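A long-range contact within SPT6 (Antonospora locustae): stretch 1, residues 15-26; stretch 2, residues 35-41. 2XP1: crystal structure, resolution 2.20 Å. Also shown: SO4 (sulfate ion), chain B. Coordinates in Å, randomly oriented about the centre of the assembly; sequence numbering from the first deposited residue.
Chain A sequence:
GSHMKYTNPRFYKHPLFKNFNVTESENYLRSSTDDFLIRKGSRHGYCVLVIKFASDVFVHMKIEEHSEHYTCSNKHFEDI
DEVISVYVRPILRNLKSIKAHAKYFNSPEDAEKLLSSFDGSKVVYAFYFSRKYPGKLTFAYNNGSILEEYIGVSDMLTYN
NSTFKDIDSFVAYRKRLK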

ATOM      1  N   PRO A  15     -22.573  16.232  -2.135  1.00 43.42           N
ATOM      2  CA  PRO A  15     -23.671  15.781  -1.255  1.00 44.09           C
ATOM      3  C   PRO A  15     -23.213  15.134   0.052  1.00 43.13           C
ATOM      4  O   PRO A  15     -23.972  15.106   1.042  1.00 42.15           O
ATOM      5  CB  PRO A  15     -24.450  14.768  -2.117  1.00 46.19           C
ATOM      6  CG  PRO A  15     -23.618  14.556  -3.397  1.00 45.93           C
ATOM      7  CD  PRO A  15     -22.777  15.810  -3.539  1.00 45.23           C
ATOM      8  N   LEU A  16     -21.987  14.626   0.093  1.00 41.24           N
ATOM      9  CA  LEU A  16     -21.557  14.027   1.340  1.00 41.12           C
ATOM     10  C   LEU A  16     -20.970  15.024   2.279  1.00 40.77           C
ATOM     11  O   LEU A  16     -20.736  14.709   3.431  1.00 41.11           O
ATOM     12  CB  LEU A  16     -20.594  12.879   1.101  1.00 41.29           C
ATOM     13  CG  LEU A  16     -21.407  11.661   0.648  1.00 42.34           C
ATOM     14  CD1 LEU A  16     -20.617  10.974  -0.406  1.00 48.57           C
ATOM     15  CD2 LEU A  16     -21.707  10.716   1.761  1.00 39.84           C
ATOM     16  N   PHE A  17     -20.720  16.235   1.779  1.00 41.43           N
ATOM     17  CA  PHE A  17     -20.147  17.293   2.595  1.00 41.60           C
ATOM     18  C   PHE A  17     -21.168  17.826   3.592  1.00 43.69           C
ATOM     19  O   PHE A  17     -22.260  18.263   3.202  1.00 45.55           O
ATOM     20  CB  PHE A  17     -19.622  18.431   1.725  1.00 42.31           C
ATOM     21  CG  PHE A  17     -19.102  19.598   2.520  1.00 42.58           C
ATOM     22  CD1 PHE A  17     -17.784  19.589   3.020  1.00 42.76           C
ATOM     23  CD2 PHE A  17     -19.899  20.698   2.759  1.00 40.58           C
ATOM     24  CE1 PHE A  17     -17.299  20.663   3.789  1.00 43.85           C
ATOM     25  CE2 PHE A  17     -19.414  21.764   3.513  1.00 42.58           C
ATOM     26  CZ  PHE A  17     -18.104  21.729   4.034  1.00 42.99           C
ATOM     27  N   LYS A  18     -20.814  17.786   4.872  1.00 44.08           N
ATOM     28  CA  LYS A  18     -21.623  18.328   5.955  1.00 46.46           C
ATOM     29  C   LYS A  18     -20.837  19.456   6.606  1.00 47.87           C
ATOM     30  O   LYS A  18     -19.621  19.349   6.833  1.00 46.59           O
ATOM     31  CB  LYS A  18     -21.957  17.257   6.999  1.00 47.00           C
ATOM     32  CG  LYS A  18     -22.788  16.053   6.481  1.00 47.90           C
ATOM     33  CD  LYS A  18     -24.290  16.143   6.819  1.00 53.98           C
ATOM     34  CE  LYS A  18     -25.070  14.837   6.548  1.00 55.71           C
ATOM     35  NZ  LYS A  18     -25.010  14.376   5.087  1.00 56.59           N
ATOM     36  N   ASN A  19     -21.538  20.546   6.886  1.00 50.22           N
ATOM     37  CA  ASN A  19     -20.940  21.694   7.514  1.00 52.46           C
ATOM     38  C   ASN A  19     -20.869  21.437   9.007  1.00 53.18           C
ATOM     39  O   ASN A  19     -21.627  22.018   9.768  1.00 57.59           O
ATOM     40  CB  ASN A  19     -21.766  22.961   7.191  1.00 55.19           C
ATOM     41  CG  ASN A  19     -21.147  24.255   7.779  1.00 60.34           C
ATOM     42  OD1 ASN A  19     -19.912  24.388   7.871  1.00 62.10           O
ATOM     43  ND2 ASN A  19     -22.017  25.210   8.188  1.00 62.66           N
ATOM     44  N   PHE A  20     -19.998  20.527   9.423  1.00 51.19           N
ATOM     45  CA  PHE A  20     -19.837  20.185  10.844  1.00 51.33           C
ATOM     46  C   PHE A  20     -18.412  20.388  11.273  1.00 50.88           C
ATOM     47  O   PHE A  20     -17.496  20.254  10.473  1.00 49.24           O
ATOM     48  CB  PHE A  20     -20.096  18.692  11.080  1.00 49.81           C
ATOM     49  CG  PHE A  20     -21.520  18.247  10.872  1.00 49.85           C
ATOM     50  CD1 PHE A  20     -22.586  19.123  11.008  1.00 52.17           C
ATOM     51  CD2 PHE A  20     -21.789  16.925  10.583  1.00 44.74           C
ATOM     52  CE1 PHE A  20     -23.889  18.673  10.837  1.00 53.81           C
ATOM     53  CE2 PHE A  20     -23.081  16.473  10.422  1.00 45.68           C
ATOM     54  CZ  PHE A  20     -24.130  17.341  10.541  1.00 51.28           C
ATOM     55  N   ASN A  21     -18.213  20.627  12.560  1.00 53.25           N
ATOM     56  CA  ASN A  21     -16.889  20.567  13.171  1.00 52.92           C
ATOM     57  C   ASN A  21     -16.673  19.147  13.664  1.00 51.08           C
ATOM     58  O   ASN A  21     -17.508  18.271  13.409  1.00 50.01           O
ATOM     59  CB  ASN A  21     -16.798  21.590  14.337  1.00 57.24           C
ATOM     60  CG  ASN A  21     -17.798  21.309  15.444  1.00 59.86           C
ATOM     61  OD1 ASN A  21     -18.239  20.166  15.631  1.00 58.48           O
ATOM     62  ND2 ASN A  21     -18.162  22.352  16.193  1.00 65.81           N
ATOM     63  N   VAL A  22     -15.582  18.905  14.392  1.00 51.14           N
ATOM     64  CA  VAL A  22     -15.340  17.584  15.001  1.00 49.88           C
ATOM     65  C   VAL A  22     -16.535  17.084  15.862  1.00 51.77           C
ATOM     66  O   VAL A  22     -17.124  16.049  15.535  1.00 49.75           O
ATOM     67  CB  VAL A  22     -13.998  17.521  15.815  1.00 51.32           C
ATOM     68  CG1 VAL A  22     -13.912  16.211  16.633  1.00 50.72           C
ATOM     69  CG2 VAL A  22     -12.772  17.669  14.894  1.00 49.16           C
ATOM     70  N   THR A  23     -16.915  17.818  16.917  1.00 55.38           N
ATOM     71  CA  THR A  23     -17.978  17.338  17.830  1.00 58.62           C
ATOM     72  C   THR A  23     -19.302  17.061  17.123  1.00 57.98           C
ATOM     73  O   THR A  23     -19.899  15.998  17.317  1.00 57.86           O
ATOM     74  CB  THR A  23     -18.180  18.244  19.098  1.00 64.13           C
ATOM     75  OG1 THR A  23     -17.218  17.874  20.083  1.00 68.03           O
ATOM     76  CG2 THR A  23     -19.554  18.042  19.732  1.00 66.44           C
ATOM     77  N   GLU A  24     -19.723  17.987  16.272  1.00 57.94           N
ATOM     78  CA  GLU A  24     -20.970  17.836  15.531  1.00 58.36           C
ATOM     79  C   GLU A  24     -20.963  16.600  14.625  1.00 55.16           C
ATOM     80  O   GLU A  24     -21.990  15.900  14.528  1.00 55.40           O
ATOM     81  CB  GLU A  24     -21.301  19.109  14.737  1.00 59.14           C
ATOM     82  CG  GLU A  24     -21.713  20.272  15.636  1.00 64.86           C
ATOM     83  CD  GLU A  24     -21.456  21.660  15.018  1.00 68.62           C
ATOM     84  OE1 GLU A  24     -20.845  21.751  13.926  1.00 64.91           O
ATOM     85  OE2 GLU A  24     -21.853  22.670  15.655  1.00 73.49           O
ATOM     86  N   SER A  25     -19.810  16.312  14.008  1.00 52.07           N
ATOM     87  CA  SER A  25     -19.651  15.129  13.130  1.00 49.20           C
ATOM     88  C   SER A  25     -19.823  13.845  13.896  1.00 49.20           C
ATOM     89  O   SER A  25     -20.553  12.957  13.481  1.00 48.34           O
ATOM     90  CB  SER A  25     -18.265  15.110  12.532  1.00 46.11           C
ATOM     91  OG  SER A  25     -18.123  16.285  11.778  1.00 50.61           O
ATOM     92  N   GLU A  26     -19.127  13.766  15.023  1.00 50.52           N
ATOM     93  CA  GLU A  26     -19.137  12.586  15.835  1.00 51.60           C
ATOM     94  C   GLU A  26     -20.516  12.468  16.448  1.00 54.71           C
ATOM     95  O   GLU A  26     -21.115  11.406  16.405  1.00 55.50           O
ATOM     96  CB  GLU A  26     -18.042  12.663  16.882  1.00 52.73           C
ATOM     97  CG  GLU A  26     -16.661  12.785  16.259  1.00 49.90           C
ATOM     98  CD  GLU A  26     -15.539  12.505  17.240  1.00 51.09           C
ATOM     99  OE1 GLU A  26     -15.820  12.509  18.464  1.00 55.17           O
ATOM    100  OE2 GLU A  26     -14.374  12.293  16.788  1.00 50.10           O
ATOM    101  N   ASP A  35     -22.248   5.738   8.303  1.00 48.80           N
ATOM    102  CA  ASP A  35     -20.964   5.218   8.740  1.00 46.51           C
ATOM    103  C   ASP A  35     -19.843   6.230   8.603  1.00 43.31           C
ATOM    104  O   ASP A  35     -18.798   6.047   9.239  1.00 41.31           O
ATOM    105  CB  ASP A  35     -20.589   4.018   7.888  1.00 47.80           C
ATOM    106  CG  ASP A  35     -21.351   2.773   8.272  1.00 53.25           C
ATOM    107  OD1 ASP A  35     -21.985   2.754   9.364  1.00 54.63           O
ATOM    108  OD2 ASP A  35     -21.301   1.818   7.463  1.00 57.80           O
ATOM    109  N   PHE A  36     -20.040   7.259   7.754  1.00 40.86           N
ATOM    110  CA  PHE A  36     -19.019   8.287   7.477  1.00 37.91           C
ATOM    111  C   PHE A  36     -19.640   9.549   6.886  1.00 37.70           C
ATOM    112  O   PHE A  36     -20.771   9.552   6.435  1.00 38.54           O
ATOM    113  CB  PHE A  36     -17.987   7.751   6.486  1.00 36.95           C
ATOM    114  CG  PHE A  36     -18.529   7.595   5.110  1.00 37.95           C
ATOM    115  CD1 PHE A  36     -18.411   8.624   4.196  1.00 41.32           C
ATOM    116  CD2 PHE A  36     -19.172   6.423   4.738  1.00 41.44           C
ATOM    117  CE1 PHE A  36     -18.922   8.501   2.906  1.00 45.23           C
ATOM    118  CE2 PHE A  36     -19.693   6.279   3.462  1.00 45.54           C
ATOM    119  CZ  PHE A  36     -19.571   7.329   2.536  1.00 45.62           C
ATOM    120  N   LEU A  37     -18.894  10.632   6.888  1.00 36.51           N
ATOM    121  CA  LEU A  37     -19.361  11.856   6.219  1.00 37.30           C
ATOM    122  C   LEU A  37     -18.086  12.565   5.950  1.00 35.71           C
ATOM    123  O   LEU A  37     -17.037  12.083   6.350  1.00 35.86           O
ATOM    124  CB  LEU A  37     -20.259  12.706   7.139  1.00 37.87           C
ATOM    125  CG  LEU A  37     -19.755  13.011   8.558  1.00 39.28           C
ATOM    126  CD1 LEU A  37     -18.755  14.109   8.527  1.00 35.08           C
ATOM    127  CD2 LEU A  37     -20.942  13.370   9.536  1.00 37.55           C
ATOM    128  N   ILE A  38     -18.165  13.687   5.269  1.00 35.38           N
ATOM    129  CA  ILE A  38     -17.017  14.538   5.056  1.00 34.64           C
ATOM    130  C   ILE A  38     -17.391  15.838   5.703  1.00 36.48           C
ATOM    131  O   ILE A  38     -18.504  16.325   5.499  1.00 37.79           O
ATOM    132  CB  ILE A  38     -16.835  14.722   3.572  1.00 34.86           C
ATOM    133  CG1 ILE A  38     -16.384  13.392   2.971  1.00 33.38           C
ATOM    134  CG2 ILE A  38     -15.950  15.903   3.227  1.00 33.67           C
ATOM    135  CD1 ILE A  38     -16.502  13.396   1.521  1.00 34.07           C
ATOM    136  N   ARG A  39     -16.503  16.377   6.522  1.00 36.90           N
ATOM    137  CA  ARG A  39     -16.803  17.602   7.241  1.00 39.09           C
ATOM    138  C   ARG A  39     -15.880  18.707   6.771  1.00 40.55           C
ATOM    139  O   ARG A  39     -14.975  18.437   5.985  1.00 39.72           O
ATOM    140  CB  ARG A  39     -16.642  17.399   8.736  1.00 39.68           C
ATOM    141  CG  ARG A  39     -15.223  17.046   9.209  1.00 38.05           C
ATOM    142  CD  ARG A  39     -15.129  17.144  10.742  1.00 36.06           C
ATOM    143  NE  ARG A  39     -13.831  16.667  11.221  1.00 37.38           N
ATOM    144  CZ  ARG A  39     -12.726  17.412  11.279  1.00 41.00           C
ATOM    145  NH1 ARG A  39     -12.748  18.724  10.917  1.00 39.50           N
ATOM    146  NH2 ARG A  39     -11.598  16.857  11.721  1.00 40.46           N
ATOM    147  N   LYS A  40     -16.120  19.930   7.250  1.00 43.02           N
ATOM    148  CA  LYS A  40     -15.288  21.120   6.972  1.00 45.88           C
ATOM    149  C   LYS A  40     -13.937  20.997   7.689  1.00 46.48           C
ATOM    150  O   LYS A  40     -13.882  20.430   8.774  1.00 47.31           O
ATOM    151  CB  LYS A  40     -16.049  22.390   7.417  1.00 47.74           C
ATOM    152  CG  LYS A  40     -15.174  23.556   7.861  1.00 54.42           C
ATOM    153  CD  LYS A  40     -15.863  24.493   8.926  1.00 61.02           C
ATOM    154  CE  LYS A  40     -15.000  24.682  10.218  1.00 66.33           C
ATOM    155  NZ  LYS A  40     -14.082  25.894  10.252  1.00 70.38           N
ATOM    156  N   GLY A  41     -12.855  21.483   7.082  1.00 47.66           N
ATOM    157  CA  GLY A  41     -11.552  21.597   7.767  1.00 50.28           C
ATOM    158  C   GLY A  41     -11.388  22.972   8.412  1.00 54.88           C
ATOM    159  O   GLY A  41     -11.973  23.956   7.933  1.00 55.53           O
TER
HETATM  160  S   SO4 B 970      -9.134  19.914  11.437  1.00 57.82           S
HETATM  161  O1  SO4 B 970      -9.471  18.501  11.571  1.00 53.91           O
HETATM  162  O2  SO4 B 970     -10.228  20.700  10.912  1.00 58.43           O
HETATM  163  O3  SO4 B 970      -8.005  19.980  10.515  1.00 60.67           O
HETATM  164  O4  SO4 B 970      -8.755  20.498  12.715  1.00 62.01           O

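Residues 17-18 run parallel to the strand around Ile 38, which supplies both backbone hydrogen bonds between the stretches. Its carbonyl O accepts from Lys 18 N at 2.8 Å in a nearly linear bond, whereas its N reaches Leu 16 O at 3.3 Å, a weak bond. Straddling Phe 17 in this way is the usual parallel pattern. Lys 18 O meets no amide of the strand in a hydrogen bond; it takes a weak one from Phe 20 N (2.9 Å) and a CA-H...O contact from Arg 39 CA (3.3 Å).

Phe 17 and Ile 38 share one face, with CG2 of Ile 38 at the ring edge, 4.1 Å from Phe 17 CD1. Leu 16 CD2 lies 3.7 Å from Phe 36 CE1, and Phe 20 CD2 lies 3.8 Å from Leu 37 CD2.

The following helix is capped by Asn 21, whose OD1 accepts from Glu 24 N (2.7 Å); Glu 24 OE1 in turn accepts from Asn 21 N (3.2 Å). Ser 25 OG donates to Asn 21 O (2.6 Å) and also packs against the aliphatic carbon Arg 39 CD at 3.3 Å. Val 22 CG2 covers one guanidinium face, 3.5 Å from Arg 39 NH2. That NH2 donates to sulfate O1 (2.7 Å) and Arg 39 NH1 to sulfate O2 (3.2 Å), while NE is satisfied elsewhere in the structure.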